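Local structure of phosphoserine phosphatase RsbX (Bacillus subtilis, 3W42) at residues 28-33 / 61-66; 56-61 / 80-85; 91-96 / 100-105. The protein removes phosphate from phosphoserine on the stressosome protein RsbS, and so acts as a negative regulator of sigma-B in the general stress response. All blocks are in the same frame, centred on the assembly; numbering follows the deposited sequence.

Interaction 1. Residues 28-33 / 61-66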
loop_
_atom_site.group_PDB
_atom_site.type_symbol
_atom_site.label_atom_id
_atom_site.label_comp_id
_atom_site.label_asym_id
_atom_site.label_seq_id
_atom_site.Cartn_x
_atom_site.Cartn_y
_atom_site.Cartn_z
ATOM N N SER A 28 -2.384 -8.468 -3.116
ATOM C CA SER A 28 -3.429 -8.376 -2.111
ATOM C C SER A 28 -3.346 -6.995 -1.436
ATOM O O SER A 28 -2.356 -6.254 -1.524
ATOM C CB SER A 28 -3.417 -9.569 -1.117
ATOM O OG SER A 28 -3.536 -10.877 -1.628
ATOM N N PHE A 29 -4.442 -6.654 -0.741
ATOM C CA PHE A 29 -4.503 -5.432 0.063
ATOM C C PHE A 29 -5.349 -5.685 1.262
ATOM O O PHE A 29 -6.182 -6.566 1.307
ATOM C CB PHE A 29 -5.023 -4.267 -0.739
ATOM C CG PHE A 29 -6.498 -4.497 -1.191
ATOM C CD1 PHE A 29 -7.550 -4.186 -0.373
ATOM C CD2 PHE A 29 -6.761 -5.086 -2.428
ATOM C CE1 PHE A 29 -8.835 -4.424 -0.764
ATOM C CE2 PHE A 29 -8.053 -5.316 -2.801
ATOM C CZ PHE A 29 -9.053 -5.046 -1.949
ATOM N N PHE A 30 -5.147 -4.838 2.260
ATOM C CA PHE A 30 -6.050 -4.754 3.410
ATOM C C PHE A 30 -6.189 -3.282 3.799
ATOM O O PHE A 30 -5.173 -2.539 3.789
ATOM C CB PHE A 30 -5.570 -5.576 4.616
ATOM C CG PHE A 30 -6.570 -5.513 5.727
ATOM C CD1 PHE A 30 -7.752 -6.194 5.615
ATOM C CD2 PHE A 30 -6.380 -4.704 6.836
ATOM C CE1 PHE A 30 -8.731 -6.059 6.638
ATOM C CE2 PHE A 30 -7.314 -4.584 7.806
ATOM C CZ PHE A 30 -8.487 -5.240 7.729
ATOM N N MET A 31 -7.338 -2.839 4.195
ATOM C CA MET A 31 -7.652 -1.384 4.525
ATOM C C MET A 31 -8.641 -1.465 5.697
ATOM O O MET A 31 -9.714 -2.021 5.457
ATOM C CB MET A 31 -8.352 -0.527 3.432
ATOM C CG MET A 31 -8.925 0.830 3.890
ATOM S SD MET A 31 -7.706 1.992 4.585
ATOM C CE MET A 31 -7.061 2.126 3.109
ATOM N N LYS A 32 -8.416 -0.813 6.820
ATOM C CA LYS A 32 -9.486 -0.549 7.778
ATOM C C LYS A 32 -9.225 0.745 8.483
ATOM O O LYS A 32 -8.154 0.975 8.980
ATOM C CB LYS A 32 -9.583 -1.663 8.810
ATOM C CG LYS A 32 -10.684 -1.545 9.807
ATOM C CD LYS A 32 -10.371 -2.489 11.013
ATOM C CE LYS A 32 -10.582 -4.015 10.587
ATOM N NZ LYS A 32 -10.500 -5.297 11.508
ATOM N N ALA A 33 -10.227 1.586 8.529
ATOM C CA ALA A 33 -10.234 2.819 9.239
ATOM C C ALA A 33 -11.357 2.830 10.263
ATOM O O ALA A 33 -12.447 2.343 9.981
ATOM C CB ALA A 33 -10.330 4.063 8.300
ATOM N N ASP A 61 -4.193 -11.224 5.629
ATOM C CA ASP A 61 -4.783 -11.819 6.824
ATOM C C ASP A 61 -4.059 -11.390 8.125
ATOM O O ASP A 61 -4.705 -11.105 9.121
ATOM C CB ASP A 61 -4.724 -13.349 6.719
ATOM C CG ASP A 61 -5.565 -14.002 7.748
ATOM O OD1 ASP A 61 -6.823 -13.853 7.673
ATOM O OD2 ASP A 61 -4.967 -14.653 8.587
ATOM N N LEU A 62 -2.741 -11.379 8.096
ATOM C CA LEU A 62 -1.954 -11.025 9.294
ATOM C C LEU A 62 -2.114 -9.537 9.603
ATOM O O LEU A 62 -2.190 -9.177 10.806
ATOM C CB LEU A 62 -0.508 -11.363 9.089
ATOM C CG LEU A 62 -0.200 -12.876 9.158
ATOM C CD1 LEU A 62 1.146 -13.167 8.569
ATOM C CD2 LEU A 62 -0.311 -13.392 10.586
ATOM N N VAL A 63 -2.185 -8.691 8.605
ATOM C CA VAL A 63 -2.315 -7.249 8.873
ATOM C C VAL A 63 -3.684 -7.027 9.520
ATOM O O VAL A 63 -3.801 -6.242 10.455
ATOM C CB VAL A 63 -2.157 -6.471 7.543
ATOM C CG1 VAL A 63 -2.584 -5.031 7.728
ATOM C CG2 VAL A 63 -0.707 -6.549 7.084
ATOM N N GLU A 64 -4.734 -7.704 9.046
ATOM C CA GLU A 64 -6.035 -7.556 9.676
ATOM C C GLU A 64 -5.982 -8.028 11.107
ATOM O O GLU A 64 -6.496 -7.330 12.017
ATOM C CB GLU A 64 -7.083 -8.362 8.924
ATOM C CG GLU A 64 -8.415 -8.277 9.623
ATOM C CD GLU A 64 -9.511 -8.926 8.897
ATOM O OE1 GLU A 64 -9.297 -9.789 8.029
ATOM O OE2 GLU A 64 -10.682 -8.581 9.174
ATOM N N ASN A 65 -5.419 -9.177 11.369
ATOM C CA ASN A 65 -5.410 -9.827 12.681
ATOM C C ASN A 65 -4.591 -9.115 13.714
ATOM O O ASN A 65 -4.924 -9.159 14.875
ATOM C CB ASN A 65 -4.923 -11.289 12.565
ATOM C CG ASN A 65 -5.334 -12.071 13.769
ATOM O OD1 ASN A 65 -4.500 -12.440 14.523
ATOM N ND2 ASN A 65 -6.648 -12.211 14.012
ATOM N N TYR A 66 -3.508 -8.525 13.267
ATOM C CA TYR A 66 -2.483 -7.927 14.149
ATOM C C TYR A 66 -2.403 -6.436 13.977
ATOM O O TYR A 66 -1.394 -5.839 14.340
ATOM C CB TYR A 66 -1.185 -8.626 14.004
ATOM C CG TYR A 66 -1.256 -10.076 14.503
ATOM C CD1 TYR A 66 -1.363 -10.375 15.799
ATOM C CD2 TYR A 66 -1.307 -11.152 13.565
ATOM C CE1 TYR A 66 -1.483 -11.728 16.219
ATOM C CE2 TYR A 66 -1.435 -12.460 13.975
ATOM C CZ TYR A 66 -1.508 -12.756 15.306
ATOM O OH TYR A 66 -1.664 -14.022 15.753
#

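Interaction 2. Residues 56-61 / 80-85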
loop_
_atom_site.group_PDB
_atom_site.type_symbol
_atom_site.label_atom_id
_atom_site.label_comp_id
_atom_site.label_asym_id
_atom_site.label_seq_id
_atom_site.Cartn_x
_atom_site.Cartn_y
_atom_site.Cartn_z
ATOM N N SER A 56 0.672 -13.251 -0.798
ATOM C CA SER A 56 0.114 -11.939 -0.526
ATOM C C SER A 56 -1.125 -12.005 0.338
ATOM O O SER A 56 -1.356 -11.112 1.157
ATOM C CB SER A 56 -0.073 -11.175 -1.803
ATOM O OG SER A 56 -1.027 -11.823 -2.632
ATOM N N ALA A 57 -1.933 -13.038 0.186
ATOM C CA ALA A 57 -3.122 -13.211 0.997
ATOM C C ALA A 57 -2.755 -13.469 2.439
ATOM O O ALA A 57 -3.511 -13.045 3.331
ATOM C CB ALA A 57 -3.987 -14.366 0.474
ATOM N N ALA A 58 -1.644 -14.142 2.723
ATOM C CA ALA A 58 -1.231 -14.377 4.100
ATOM C C ALA A 58 -0.926 -13.066 4.775
ATOM O O ALA A 58 -1.264 -12.872 5.952
ATOM C CB ALA A 58 -0.029 -15.326 4.148
ATOM N N ILE A 59 -0.318 -12.145 4.046
ATOM C CA ILE A 59 -0.047 -10.805 4.480
ATOM C C ILE A 59 -1.325 -10.057 4.827
ATOM O O ILE A 59 -1.482 -9.470 5.907
ATOM C CB ILE A 59 0.872 -10.108 3.537
ATOM C CG1 ILE A 59 2.254 -10.918 3.583
ATOM C CG2 ILE A 59 1.005 -8.641 3.896
ATOM C CD1 ILE A 59 3.316 -10.352 2.662
ATOM N N LYS A 60 -2.286 -10.043 3.891
ATOM C CA LYS A 60 -3.551 -9.408 4.151
ATOM C C LYS A 60 -4.218 -9.936 5.413
ATOM O O LYS A 60 -4.740 -9.142 6.211
ATOM C CB LYS A 60 -4.468 -9.669 2.925
ATOM C CG LYS A 60 -5.894 -9.238 3.069
ATOM C CD LYS A 60 -6.710 -9.822 1.935
ATOM C CE LYS A 60 -6.639 -11.313 1.920
ATOM N NZ LYS A 60 -7.534 -11.912 0.916
ATOM N N ASP A 61 -4.193 -11.224 5.629
ATOM C CA ASP A 61 -4.783 -11.819 6.824
ATOM C C ASP A 61 -4.059 -11.390 8.125
ATOM O O ASP A 61 -4.705 -11.105 9.121
ATOM C CB ASP A 61 -4.724 -13.349 6.719
ATOM C CG ASP A 61 -5.565 -14.002 7.748
ATOM O OD1 ASP A 61 -6.823 -13.853 7.673
ATOM O OD2 ASP A 61 -4.967 -14.653 8.587
ATOM N N GLN A 80 7.770 -14.155 8.755
ATOM C CA GLN A 80 7.759 -15.573 9.212
ATOM C C GLN A 80 6.774 -16.435 8.466
ATOM O O GLN A 80 7.063 -17.603 8.178
ATOM C CB GLN A 80 7.473 -15.640 10.723
ATOM C CG GLN A 80 8.686 -15.090 11.529
ATOM C CD GLN A 80 8.613 -15.364 12.946
ATOM O OE1 GLN A 80 8.198 -16.452 13.361
ATOM N NE2 GLN A 80 9.012 -14.374 13.742
ATOM N N ALA A 81 5.645 -15.863 8.033
ATOM C CA ALA A 81 4.659 -16.600 7.247
ATOM C C ALA A 81 5.146 -16.906 5.808
ATOM O O ALA A 81 4.570 -17.747 5.167
ATOM C CB ALA A 81 3.377 -15.803 7.165
ATOM N N MET A 82 6.194 -16.232 5.352
ATOM C CA MET A 82 6.710 -16.465 4.021
ATOM C C MET A 82 7.637 -17.659 3.913
ATOM O O MET A 82 7.938 -18.121 2.815
ATOM C CB MET A 82 7.402 -15.225 3.448
ATOM C CG MET A 82 6.507 -14.020 3.328
ATOM S SD MET A 82 5.075 -14.206 2.241
ATOM C CE MET A 82 3.775 -14.565 3.448
ATOM N N LYS A 83 8.092 -18.189 5.071
ATOM C CA LYS A 83 8.958 -19.382 5.048
ATOM C C LYS A 83 8.149 -20.523 4.364
ATOM O O LYS A 83 7.007 -20.688 4.665
ATOM C CB LYS A 83 9.376 -19.745 6.439
ATOM C CG LYS A 83 10.579 -20.610 6.448
ATOM C CD LYS A 83 11.136 -20.885 7.839
ATOM C CE LYS A 83 11.979 -22.064 7.899
ATOM N NZ LYS A 83 12.253 -22.336 9.353
ATOM N N ASN A 84 8.733 -21.229 3.438
ATOM C CA ASN A 84 7.988 -22.293 2.726
ATOM C C ASN A 84 6.928 -21.792 1.789
ATOM O O ASN A 84 6.200 -22.647 1.240
ATOM C CB ASN A 84 7.427 -23.396 3.632
ATOM C CG ASN A 84 8.479 -23.941 4.555
ATOM O OD1 ASN A 84 8.279 -23.982 5.812
ATOM N ND2 ASN A 84 9.653 -24.324 3.998
ATOM N N LYS A 85 6.922 -20.503 1.473
ATOM C CA LYS A 85 6.004 -19.932 0.488
ATOM C C LYS A 85 6.857 -19.212 -0.559
ATOM O O LYS A 85 8.087 -19.070 -0.428
ATOM C CB LYS A 85 5.001 -18.970 1.160
ATOM C CG LYS A 85 4.024 -19.540 2.096
ATOM C CD LYS A 85 2.907 -18.587 2.496
ATOM C CE LYS A 85 1.875 -19.166 3.457
ATOM N NZ LYS A 85 2.492 -19.610 4.715
#

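Interaction 3. Residues 91-96 / 100-105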
loop_
_atom_site.group_PDB
_atom_site.type_symbol
_atom_site.label_atom_id
_atom_site.label_comp_id
_atom_site.label_asym_id
_atom_site.label_seq_id
_atom_site.Cartn_x
_atom_site.Cartn_y
_atom_site.Cartn_z
ATOM N N SER A 91 4.179 -3.496 1.848
ATOM C CA SER A 91 4.229 -2.224 2.534
ATOM C C SER A 91 3.099 -2.135 3.479
ATOM O O SER A 91 1.949 -2.495 3.165
ATOM C CB SER A 91 4.144 -1.089 1.562
ATOM O OG SER A 91 5.273 -1.163 0.671
ATOM N N ILE A 92 3.364 -1.642 4.713
ATOM C CA ILE A 92 2.383 -1.532 5.769
ATOM C C ILE A 92 2.420 -0.115 6.341
ATOM O O ILE A 92 3.480 0.415 6.667
ATOM C CB ILE A 92 2.648 -2.518 6.909
ATOM C CG1 ILE A 92 2.667 -3.953 6.339
ATOM C CG2 ILE A 92 1.512 -2.474 7.955
ATOM C CD1 ILE A 92 2.966 -5.042 7.421
ATOM N N LEU A 93 1.249 0.524 6.411
ATOM C CA LEU A 93 1.063 1.896 6.850
ATOM C C LEU A 93 0.045 1.926 7.968
ATOM O O LEU A 93 -1.062 1.395 7.827
ATOM C CB LEU A 93 0.569 2.730 5.686
ATOM C CG LEU A 93 0.217 4.192 5.950
ATOM C CD1 LEU A 93 1.442 4.999 6.377
ATOM C CD2 LEU A 93 -0.443 4.836 4.756
ATOM N N LYS A 94 0.351 2.622 9.053
ATOM C CA LYS A 94 -0.602 2.935 10.116
ATOM C C LYS A 94 -0.663 4.437 10.287
ATOM O O LYS A 94 0.348 5.132 10.164
ATOM C CB LYS A 94 -0.223 2.252 11.427
ATOM C CG LYS A 94 -0.549 0.746 11.475
ATOM C CD LYS A 94 0.019 0.022 12.695
ATOM C CE LYS A 94 -0.515 0.566 14.023
ATOM N NZ LYS A 94 -1.855 0.127 14.338
ATOM N N ILE A 95 -1.849 4.942 10.586
ATOM C CA ILE A 95 -2.088 6.368 10.792
ATOM C C ILE A 95 -2.875 6.558 12.058
ATOM O O ILE A 95 -3.897 5.929 12.263
ATOM C CB ILE A 95 -2.779 7.041 9.610
ATOM C CG1 ILE A 95 -2.098 6.719 8.293
ATOM C CG2 ILE A 95 -2.921 8.517 9.923
ATOM C CD1 ILE A 95 -2.764 7.314 7.029
ATOM N N ASN A 96 -2.418 7.475 12.925
ATOM C CA ASN A 96 -3.197 7.935 14.063
ATOM C C ASN A 96 -3.709 9.360 13.738
ATOM O O ASN A 96 -2.906 10.272 13.525
ATOM C CB ASN A 96 -2.321 7.951 15.353
ATOM C CG ASN A 96 -3.171 8.404 16.492
ATOM O OD1 ASN A 96 -3.461 9.583 16.648
ATOM N ND2 ASN A 96 -3.675 7.417 17.310
ATOM N N ARG A 100 -2.118 13.155 13.915
ATOM C CA ARG A 100 -1.658 13.258 12.509
ATOM C C ARG A 100 -0.282 12.647 12.389
ATOM O O ARG A 100 0.635 13.251 11.845
ATOM C CB ARG A 100 -1.745 14.665 11.925
ATOM C CG ARG A 100 -3.172 15.160 11.781
ATOM C CD ARG A 100 -3.255 16.345 10.832
ATOM N NE ARG A 100 -4.602 16.813 10.543
ATOM C CZ ARG A 100 -5.283 17.669 11.276
ATOM N NH1 ARG A 100 -4.708 18.211 12.375
ATOM N NH2 ARG A 100 -6.488 18.013 10.950
ATOM N N GLN A 101 -0.144 11.409 12.834
ATOM C CA GLN A 101 1.139 10.714 12.788
ATOM C C GLN A 101 0.968 9.441 11.941
ATOM O O GLN A 101 -0.004 8.720 12.097
ATOM C CB GLN A 101 1.618 10.355 14.162
ATOM C CG GLN A 101 3.096 9.852 14.144
ATOM C CD GLN A 101 3.679 9.663 15.520
ATOM O OE1 GLN A 101 4.572 10.459 15.952
ATOM N NE2 GLN A 101 3.256 8.608 16.202
ATOM N N PHE A 102 1.939 9.150 11.085
ATOM C CA PHE A 102 1.964 7.880 10.419
ATOM C C PHE A 102 3.209 7.121 10.715
ATOM O O PHE A 102 4.265 7.701 11.022
ATOM C CB PHE A 102 1.726 8.056 8.892
ATOM C CG PHE A 102 2.860 8.636 8.116
ATOM C CD1 PHE A 102 3.847 7.856 7.581
ATOM C CD2 PHE A 102 2.919 10.012 7.925
ATOM C CE1 PHE A 102 4.831 8.360 6.854
ATOM C CE2 PHE A 102 3.941 10.584 7.141
ATOM C CZ PHE A 102 4.846 9.704 6.581
ATOM N N THR A 103 3.115 5.792 10.579
ATOM C CA THR A 103 4.246 4.922 10.720
ATOM C C THR A 103 4.204 3.960 9.478
ATOM O O THR A 103 3.129 3.538 9.037
ATOM C CB THR A 103 4.222 4.142 11.981
ATOM O OG1 THR A 103 2.964 3.509 12.198
ATOM C CG2 THR A 103 4.604 4.996 13.205
ATOM N N TYR A 104 5.362 3.639 8.954
ATOM C CA TYR A 104 5.474 2.921 7.696
ATOM C C TYR A 104 6.642 2.004 7.701
ATOM O O TYR A 104 7.764 2.386 8.099
ATOM C CB TYR A 104 5.643 3.959 6.534
ATOM C CG TYR A 104 5.781 3.351 5.175
ATOM C CD1 TYR A 104 4.662 2.759 4.558
ATOM C CD2 TYR A 104 7.005 3.289 4.528
ATOM C CE1 TYR A 104 4.788 2.194 3.288
ATOM C CE2 TYR A 104 7.126 2.694 3.261
ATOM C CZ TYR A 104 5.998 2.157 2.662
ATOM O OH TYR A 104 6.054 1.564 1.427
ATOM N N CYS A 105 6.454 0.773 7.214
ATOM C CA CYS A 105 7.528 -0.184 7.080
ATOM C C CYS A 105 7.258 -0.997 5.830
ATOM O O CYS A 105 6.129 -1.410 5.576
ATOM C CB CYS A 105 7.656 -1.050 8.287
ATOM S SG CYS A 105 9.087 -2.127 8.364
HETATM O O HOH W 1 1.032 5.534 13.301
#

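Interaction 1. Residues 28-33 / 61-66
Phe30 and Lys32 are the two residues of strand 28-33 that reach across to segment 61-66, the end of helix 49-65, and the alternation of an extended chain puts both on the helix side while Met31 between them points away; its side chain packs on Leu38, Cys40 and Thr12. Phe30 carries the contact. With CG anti to the backbone N (chi1 -177°), its ring stands out from the strand, and Glu64 CB lies over one face, offset toward the rim, 3.7 Å from the Phe30 ring centroid and 17° off the normal, a CH-pi contact. The two side chains cross at about a right angle, and Glu64 CG comes 3.6 Å from Phe30 CZ. Glutamate suits this place because its methylenes can cover an aromatic face while its carboxylate carries on past the rim, near Lys32. Nearer the strand, Phe30 CD2 meets Val63 CG1 obliquely at 3.9 Å; this branched, buried residue also packs on Ala41 and Ile74. The strand is the outermost of a five-stranded antiparallel sheet, one half of the alpha-beta beta-alpha sandwich of PPM-type phosphatases, and helix 49-65 lies against it. The short segments run nearly parallel, 15° apart, with their axes 8.3 Å from each other at closest approach. Farther along the strand, Lys32 also leaves its backbone in the extended direction but bends at chi3, which brings NZ to 4.0 Å from Glu64 OE2. That is beyond a salt bridge, so the attraction between these two exposed groups is probably modest.

Interaction 2. Residues 56-61 / 80-85
Successive bends at chi2 (-61°) and chi3 (99°) fold the chain of Met82 back toward helix segment 56-61, so that its terminal CE, rather than its backbone, does the touching. Ile59 answers with CG1 beside its own backbone N (chi1 -63°), which swings that branch toward the methionine. Within the layer that covers the five-stranded sheet of the PPM-type phosphatase fold, helix 49-65 here packs against the C-terminal end of helix 71-81 and the turn after it. CE of Met82 lies 3.9 Å from Ala58 CB and 4.0 Å from Ile59 CG1, reaching two neighbouring residues of the helix with one methyl group. Met82 and Ile59 cross at about a right angle. Methionine suits the position because a long, flexible thioether can bend its end methyl onto two neighbouring residues, and the branched side chain of Ile59 also packs on Ala43, Ala88 and Ala90 of the sheet.

Small residues let the backbones approach. Ala58 points its methyl straight at the other segment, Ala81 points back, and their CA atoms are 7.0 Å apart, the nearest such pair here. Beyond Ala81 the chain reverses through a type II beta turn from Met82 to Lys85, in which Asn84 takes the positive phi that the third turn position requires and that asparagine tolerates well. The turn returns Lys85 to the interface, where its aliphatic CE comes 4.3 Å from Ala58 CB. Beyond that carbon the ammonium turns back to its own segment: Lys85 NZ donates a 2.8 Å hydrogen bond to Ala81 O, arriving in the carbonyl plane.

Interaction 3. Residues 91-96 / 100-105
Tyr104 and Leu93 face each other as a non-hydrogen-bonded pair, and the tyrosine can be followed outward. Its CB lies near Ile92 O, and with CG anti to the backbone N (chi1 180°) the ring runs back along the neighbouring strand. CD1 has Leu93 CB at the ring edge, 4.2 Å away, and lies 3.4 Å from Ile92 O; CE1 reaches Ser91 CB; and OH lies 2.9 Å from Ser91 OG, a likely hydrogen bond, although that hydroxyl also pairs with Ser106 OG. A phenol suits this buried spot, offering an apolar ring with a polar tip. On the same face Leu93 CD1 packs obliquely on Phe102 CD1 at 3.9 Å, and Ile95 CG1 lies against Phe102 CB. On the other face, beta-branched Thr103 sets OG1 3.5 Å from Lys94 CB, and a water bridges this hydroxyl and, weakly, Lys94 O. Paired backbone bonds join Ile92 with Cys105, Lys94 with Thr103 and Asn96 with Gln101; Lys94 N to Thr103 O is nearly straight (171°). Near the turn, Arg100, with positive phi, and Gln101 both face Asn96, a G1 beta bulge closing an antiparallel beta hairpin.

In the fold
From the N terminus, strand 27-33 comes first, and interaction 1 closes the loop that runs through strand 37-45 into helix 49-65, fastening the sheet's outermost strand to that helix. Interaction 2 opens on the same helix before interaction 1 has closed, so the two cross along the chain and share Asp61; it ties helix 49-65 to the end of helix 71-81. Spatially they meet where Ser28 OG and Ser56 OG are in hydrogen-bonding distance. Interaction 3 follows in series, a short hairpin closed within one sheet. It touches interaction 1 through Val63 and Ile92, whereas interactions 2 and 3 do not touch. Together they tie helix 49-65 to an edge strand and helix 71-81.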